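Local atomic coordinates of putative antitoxin VapB45 (PDB entry 5AF3), a protein that is possibly the antitoxin of a type II toxin-antitoxin system, paired with the toxin VapC45, and carries a putative helix-turn-helix DNA-binding domain. Residues R93-V105 against V122-D136. Numbering follows the deposited sequence.
Sequences RIRPSLDWLIKNV and VLWRFAERSGEGSPD
Trp-100 and Phe-126 form an offset stack at the crossing of helix 95-105 and the 122-130 part of helix 115-130, whose segment axes approach to 9.9 Å at 129°. The Trp-100 five-membered ring and the Phe-126 ring have centroids 4.7 Å apart and planes inclined by 23°. Each residue also lays its CB over the other's ring, a reciprocal CH-pi pair with Phe-126 CB 3.5 Å from the centroid of the Trp-100 five-membered ring. With CG anti to the backbone N in both residues, each ring reaches across to lie against the other's CB, and the two side chains run alongside each other, pointing opposite ways. Arg-129 NE lies over the same indole face as Phe-126; Asn-104 ND2, which donates to Trp-100 O, covers the opposite one.

Knobs-into-holes packing extends the contact: Trp-100 sits among Val-122, Arg-125, Phe-126 and Arg-129, and Val-122 among Trp-100, Leu-101, Asn-104 and Val-105. On the buried side, Leu-101 CG meets Leu-123 CD2 at 3.7 Å.

Among polar links, Trp-100 NE1 donates to Val-122 O at 2.8 Å from above the carbonyl plane, while Phe-126 N reaches that oxygen from the opposite face. Near the start of helix 135-143, a water accepts a hydrogen bond from Ser-97 OG and donates to Arg-93 O and Asp-136 OD1, each at 2.7 Å. Beside it, Arg-93 CD rests on Pro-135 CB (3.9 Å).

The indole is thus held by its N-H and packed on both faces, which restricts its rotation, whereas the carboxylate of Asp-136 is linked through one water to Ser-97 of helix 95-105 and to the carbonyl of Arg-93 just before it.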
loop_
_atom_site.group_PDB
_atom_site.type_symbol
_atom_site.label_atom_id
_atom_site.label_comp_id
_atom_site.label_asym_id
_atom_site.label_seq_id
_atom_site.Cartn_x
_atom_site.Cartn_y
_atom_site.Cartn_z
ATOM N N ARG A 93 2.057 19.447 17.621
ATOM C CA ARG A 93 2.685 20.716 18.010
ATOM C C ARG A 93 3.925 21.012 17.154
ATOM O O ARG A 93 4.913 21.595 17.618
ATOM C CB ARG A 93 3.035 20.724 19.516
ATOM C CG ARG A 93 1.824 20.580 20.448
ATOM C CD ARG A 93 2.233 20.352 21.905
ATOM N NE ARG A 93 1.070 20.248 22.804
ATOM C CZ ARG A 93 0.508 21.258 23.465
ATOM N NH1 ARG A 93 0.958 22.503 23.349
ATOM N NH2 ARG A 93 -0.537 21.021 24.241
ATOM N N ILE A 94 3.850 20.613 15.893
ATOM C CA ILE A 94 4.975 20.753 14.974
ATOM C C ILE A 94 5.093 22.165 14.382
ATOM O O ILE A 94 6.157 22.517 13.849
ATOM C CB ILE A 94 4.879 19.720 13.827
ATOM C CG1 ILE A 94 6.241 19.565 13.147
ATOM C CG2 ILE A 94 3.692 20.086 12.836
ATOM C CD1 ILE A 94 6.441 18.255 12.413
ATOM N N ARG A 95 4.014 22.945 14.424
ATOM C CA ARG A 95 4.029 24.241 13.705
ATOM C C ARG A 95 5.212 25.197 14.053
ATOM O O ARG A 95 5.840 25.768 13.157
ATOM C CB ARG A 95 2.661 24.924 13.802
ATOM C CG ARG A 95 2.518 26.194 12.964
ATOM C CD ARG A 95 1.071 26.660 13.014
ATOM N NE ARG A 95 0.835 27.914 12.291
ATOM C CZ ARG A 95 0.670 29.113 12.861
ATOM N NH1 ARG A 95 0.707 29.253 14.188
ATOM N NH2 ARG A 95 0.458 30.180 12.095
ATOM N N PRO A 96 5.573 25.345 15.346
ATOM C CA PRO A 96 6.764 26.199 15.600
ATOM C C PRO A 96 8.050 25.738 14.948
ATOM O O PRO A 96 8.836 26.564 14.489
ATOM C CB PRO A 96 6.878 26.183 17.128
ATOM C CG PRO A 96 5.507 25.964 17.560
ATOM C CD PRO A 96 4.976 24.919 16.617
ATOM N N SER A 97 8.260 24.419 14.880
ATOM C CA SER A 97 9.427 23.902 14.132
ATOM C C SER A 97 9.368 24.252 12.658
ATOM O O SER A 97 10.413 24.570 12.069
ATOM C CB SER A 97 9.590 22.363 14.282
ATOM O OG SER A 97 9.836 21.990 15.664
ATOM N N LEU A 98 8.178 24.116 12.071
ATOM C CA LEU A 98 7.985 24.486 10.657
ATOM C C LEU A 98 8.245 26.006 10.431
ATOM O O LEU A 98 9.001 26.365 9.537
ATOM C CB LEU A 98 6.602 24.064 10.189
ATOM C CG LEU A 98 6.277 22.569 10.329
ATOM C CD1 LEU A 98 4.927 22.300 9.736
ATOM C CD2 LEU A 98 7.318 21.725 9.636
ATOM N N ASP A 99 7.675 26.859 11.282
ATOM C CA ASP A 99 7.957 28.317 11.258
ATOM C C ASP A 99 9.453 28.580 11.301
ATOM O O ASP A 99 9.979 29.361 10.513
ATOM C CB ASP A 99 7.263 29.050 12.422
ATOM C CG ASP A 99 5.725 29.089 12.296
ATOM O OD1 ASP A 99 5.173 28.885 11.188
ATOM O OD2 ASP A 99 5.054 29.337 13.322
ATOM N N TRP A 100 10.160 27.907 12.213
ATOM C CA TRP A 100 11.605 28.069 12.327
ATOM C C TRP A 100 12.315 27.658 11.056
ATOM O O TRP A 100 13.153 28.395 10.557
ATOM C CB TRP A 100 12.172 27.326 13.595
ATOM C CG TRP A 100 13.684 27.297 13.684
ATOM C CD1 TRP A 100 14.493 26.294 13.267
ATOM C CD2 TRP A 100 14.556 28.323 14.205
ATOM N NE1 TRP A 100 15.811 26.611 13.512
ATOM C CE2 TRP A 100 15.878 27.859 14.061
ATOM C CE3 TRP A 100 14.347 29.596 14.735
ATOM C CZ2 TRP A 100 17.007 28.606 14.479
ATOM C CZ3 TRP A 100 15.478 30.355 15.139
ATOM C CH2 TRP A 100 16.769 29.847 15.015
ATOM N N LEU A 101 11.936 26.507 10.491
ATOM C CA LEU A 101 12.505 26.029 9.232
ATOM C C LEU A 101 12.282 27.026 8.081
ATOM O O LEU A 101 13.209 27.300 7.302
ATOM C CB LEU A 101 11.885 24.666 8.842
ATOM C CG LEU A 101 12.500 23.421 9.402
ATOM C CD1 LEU A 101 11.483 22.248 9.196
ATOM C CD2 LEU A 101 13.818 23.216 8.642
ATOM N N ILE A 102 11.072 27.556 7.986
ATOM C CA ILE A 102 10.785 28.522 6.931
ATOM C C ILE A 102 11.681 29.769 7.123
ATOM O O ILE A 102 12.298 30.254 6.162
ATOM C CB ILE A 102 9.339 28.902 6.877
ATOM C CG1 ILE A 102 8.514 27.694 6.365
ATOM C CG2 ILE A 102 9.145 30.091 5.897
ATOM C CD1 ILE A 102 7.044 27.807 6.665
ATOM N N LYS A 103 11.774 30.237 8.366
ATOM C CA LYS A 103 12.594 31.439 8.687
ATOM C C LYS A 103 14.066 31.269 8.315
ATOM O O LYS A 103 14.737 32.257 7.994
ATOM C CB LYS A 103 12.444 31.825 10.160
ATOM C CG LYS A 103 11.075 32.303 10.578
ATOM C CD LYS A 103 11.028 32.435 12.087
ATOM C CE LYS A 103 9.704 32.919 12.540
ATOM N NZ LYS A 103 9.796 33.150 14.020
ATOM N N ASN A 104 14.576 30.025 8.290
ATOM C CA ASN A 104 15.977 29.748 7.995
ATOM C C ASN A 104 16.317 29.137 6.637
ATOM O O ASN A 104 17.392 29.429 6.066
ATOM C CB ASN A 104 16.573 28.842 9.080
ATOM C CG ASN A 104 16.746 29.573 10.387
ATOM O OD1 ASN A 104 17.753 30.281 10.584
ATOM N ND2 ASN A 104 15.729 29.491 11.254
ATOM N N VAL A 105 15.464 28.232 6.157
ATOM C CA VAL A 105 15.690 27.570 4.863
ATOM C C VAL A 105 14.945 28.300 3.739
ATOM O O VAL A 105 15.361 28.230 2.583
ATOM C CB VAL A 105 15.304 26.070 4.933
ATOM C CG1 VAL A 105 15.453 25.348 3.565
ATOM C CG2 VAL A 105 16.238 25.414 5.954
ATOM N N VAL A 122 19.665 23.020 11.231
ATOM C CA VAL A 122 18.719 24.087 11.581
ATOM C C VAL A 122 17.770 23.659 12.729
ATOM O O VAL A 122 17.534 24.390 13.713
ATOM C CB VAL A 122 17.904 24.568 10.294
ATOM C CG1 VAL A 122 16.777 25.460 10.669
ATOM C CG2 VAL A 122 18.858 25.253 9.249
ATOM N N LEU A 123 17.219 22.454 12.619
ATOM C CA LEU A 123 16.287 21.999 13.642
ATOM C C LEU A 123 16.949 21.767 14.990
ATOM O O LEU A 123 16.375 22.030 16.029
ATOM C CB LEU A 123 15.617 20.708 13.170
ATOM C CG LEU A 123 14.571 20.993 12.082
ATOM C CD1 LEU A 123 14.296 19.620 11.404
ATOM C CD2 LEU A 123 13.309 21.656 12.591
ATOM N N TRP A 124 18.141 21.212 14.951
ATOM C CA TRP A 124 18.915 21.018 16.172
ATOM C C TRP A 124 19.017 22.340 16.983
ATOM O O TRP A 124 18.679 22.371 18.177
ATOM C CB TRP A 124 20.276 20.440 15.823
ATOM C CG TRP A 124 21.180 20.442 16.962
ATOM C CD1 TRP A 124 21.006 19.787 18.144
ATOM C CD2 TRP A 124 22.414 21.159 17.069
ATOM N NE1 TRP A 124 22.069 20.040 18.983
ATOM C CE2 TRP A 124 22.944 20.886 18.350
ATOM C CE3 TRP A 124 23.125 22.014 16.203
ATOM C CZ2 TRP A 124 24.160 21.417 18.786
ATOM C CZ3 TRP A 124 24.330 22.545 16.638
ATOM C CH2 TRP A 124 24.836 22.240 17.922
ATOM N N ARG A 125 19.446 23.400 16.301
ATOM C CA ARG A 125 19.570 24.756 16.866
ATOM C C ARG A 125 18.280 25.229 17.550
ATOM O O ARG A 125 18.322 25.823 18.640
ATOM C CB ARG A 125 19.960 25.757 15.768
ATOM C CG ARG A 125 21.357 25.584 15.219
ATOM C CD ARG A 125 21.820 26.815 14.397
ATOM N NE ARG A 125 21.964 26.549 12.948
ATOM C CZ ARG A 125 21.247 27.129 11.980
ATOM N NH1 ARG A 125 20.285 28.025 12.263
ATOM N NH2 ARG A 125 21.495 26.801 10.710
ATOM N N PHE A 126 17.131 24.952 16.917
ATOM C CA PHE A 126 15.832 25.283 17.475
ATOM C C PHE A 126 15.564 24.516 18.788
ATOM O O PHE A 126 15.154 25.091 19.779
ATOM C CB PHE A 126 14.755 24.948 16.422
ATOM C CG PHE A 126 13.383 25.314 16.811
ATOM C CD1 PHE A 126 13.043 26.645 17.049
ATOM C CD2 PHE A 126 12.381 24.335 16.896
ATOM C CE1 PHE A 126 11.790 26.992 17.404
ATOM C CE2 PHE A 126 11.120 24.682 17.251
ATOM C CZ PHE A 126 10.807 26.021 17.498
ATOM N N ALA A 127 15.805 23.215 18.787
ATOM C CA ALA A 127 15.456 22.384 19.940
ATOM C C ALA A 127 16.388 22.693 21.121
ATOM O O ALA A 127 15.970 22.577 22.263
ATOM C CB ALA A 127 15.549 20.924 19.569
ATOM N N GLU A 128 17.623 23.100 20.820
ATOM C CA GLU A 128 18.625 23.416 21.856
ATOM C C GLU A 128 18.082 24.465 22.797
ATOM O O GLU A 128 18.110 24.303 24.023
ATOM C CB GLU A 128 19.860 23.997 21.221
ATOM C CG GLU A 128 20.826 23.047 20.659
ATOM C CD GLU A 128 22.088 23.786 20.335
ATOM O OE1 GLU A 128 22.165 24.350 19.215
ATOM O OE2 GLU A 128 22.962 23.854 21.227
ATOM N N ARG A 129 17.551 25.540 22.219
ATOM C CA ARG A 129 17.021 26.645 22.999
ATOM C C ARG A 129 15.630 26.372 23.574
ATOM O O ARG A 129 15.120 27.145 24.387
ATOM C CB ARG A 129 16.978 27.903 22.123
ATOM C CG ARG A 129 16.163 27.719 20.851
ATOM C CD ARG A 129 16.485 28.758 19.796
ATOM N NE ARG A 129 15.372 29.003 18.862
ATOM C CZ ARG A 129 14.236 29.617 19.175
ATOM N NH1 ARG A 129 14.025 30.040 20.414
ATOM N NH2 ARG A 129 13.302 29.816 18.245
ATOM N N SER A 130 15.010 25.276 23.146
ATOM C CA SER A 130 13.633 24.981 23.504
ATOM C C SER A 130 13.467 24.413 24.919
ATOM O O SER A 130 12.420 24.601 25.525
ATOM C CB SER A 130 12.999 24.034 22.481
ATOM O OG SER A 130 12.539 24.788 21.344
ATOM N N GLY A 131 14.473 23.727 25.435
ATOM C CA GLY A 131 14.284 23.079 26.745
ATOM C C GLY A 131 14.222 21.581 26.529
ATOM O O GLY A 131 13.494 21.109 25.652
ATOM N N GLU A 132 14.994 20.832 27.303
ATOM C CA GLU A 132 15.046 19.370 27.130
ATOM C C GLU A 132 13.670 18.740 27.367
ATOM O O GLU A 132 13.049 18.991 28.390
ATOM C CB GLU A 132 16.094 18.761 28.053
ATOM C CG GLU A 132 16.067 17.247 28.102
ATOM C CD GLU A 132 17.287 16.673 28.811
ATOM O OE1 GLU A 132 17.578 17.103 29.966
ATOM O OE2 GLU A 132 17.948 15.784 28.209
ATOM N N GLY A 133 13.180 17.939 26.416
ATOM C CA GLY A 133 11.861 17.306 26.567
ATOM C C GLY A 133 10.680 18.224 26.287
ATOM O O GLY A 133 9.531 17.838 26.511
ATOM N N SER A 134 10.933 19.479 25.859
ATOM C CA SER A 134 9.820 20.368 25.514
ATOM C C SER A 134 9.186 19.806 24.234
ATOM O O SER A 134 9.843 18.990 23.559
ATOM C CB SER A 134 10.285 21.803 25.243
ATOM O OG SER A 134 11.122 21.804 24.102
ATOM N N PRO A 135 7.972 20.271 23.880
ATOM C CA PRO A 135 7.341 19.796 22.624
ATOM C C PRO A 135 8.224 20.015 21.386
ATOM O O PRO A 135 8.318 19.116 20.530
ATOM C CB PRO A 135 6.060 20.639 22.551
ATOM C CG PRO A 135 5.726 20.888 24.029
ATOM C CD PRO A 135 7.075 21.192 24.607
ATOM N N ASP A 136 8.900 21.168 21.302
ATOM C CA ASP A 136 9.840 21.359 20.192
ATOM C C ASP A 136 10.987 20.348 20.200
ATOM O O ASP A 136 11.346 19.782 19.154
ATOM C CB ASP A 136 10.353 22.806 20.163
ATOM C CG ASP A 136 9.235 23.825 20.013
ATOM O OD1 ASP A 136 8.272 23.630 19.267
ATOM O OD2 ASP A 136 9.348 24.889 20.629
HETATM O O HOH W 1 7.474 22.337 17.000
#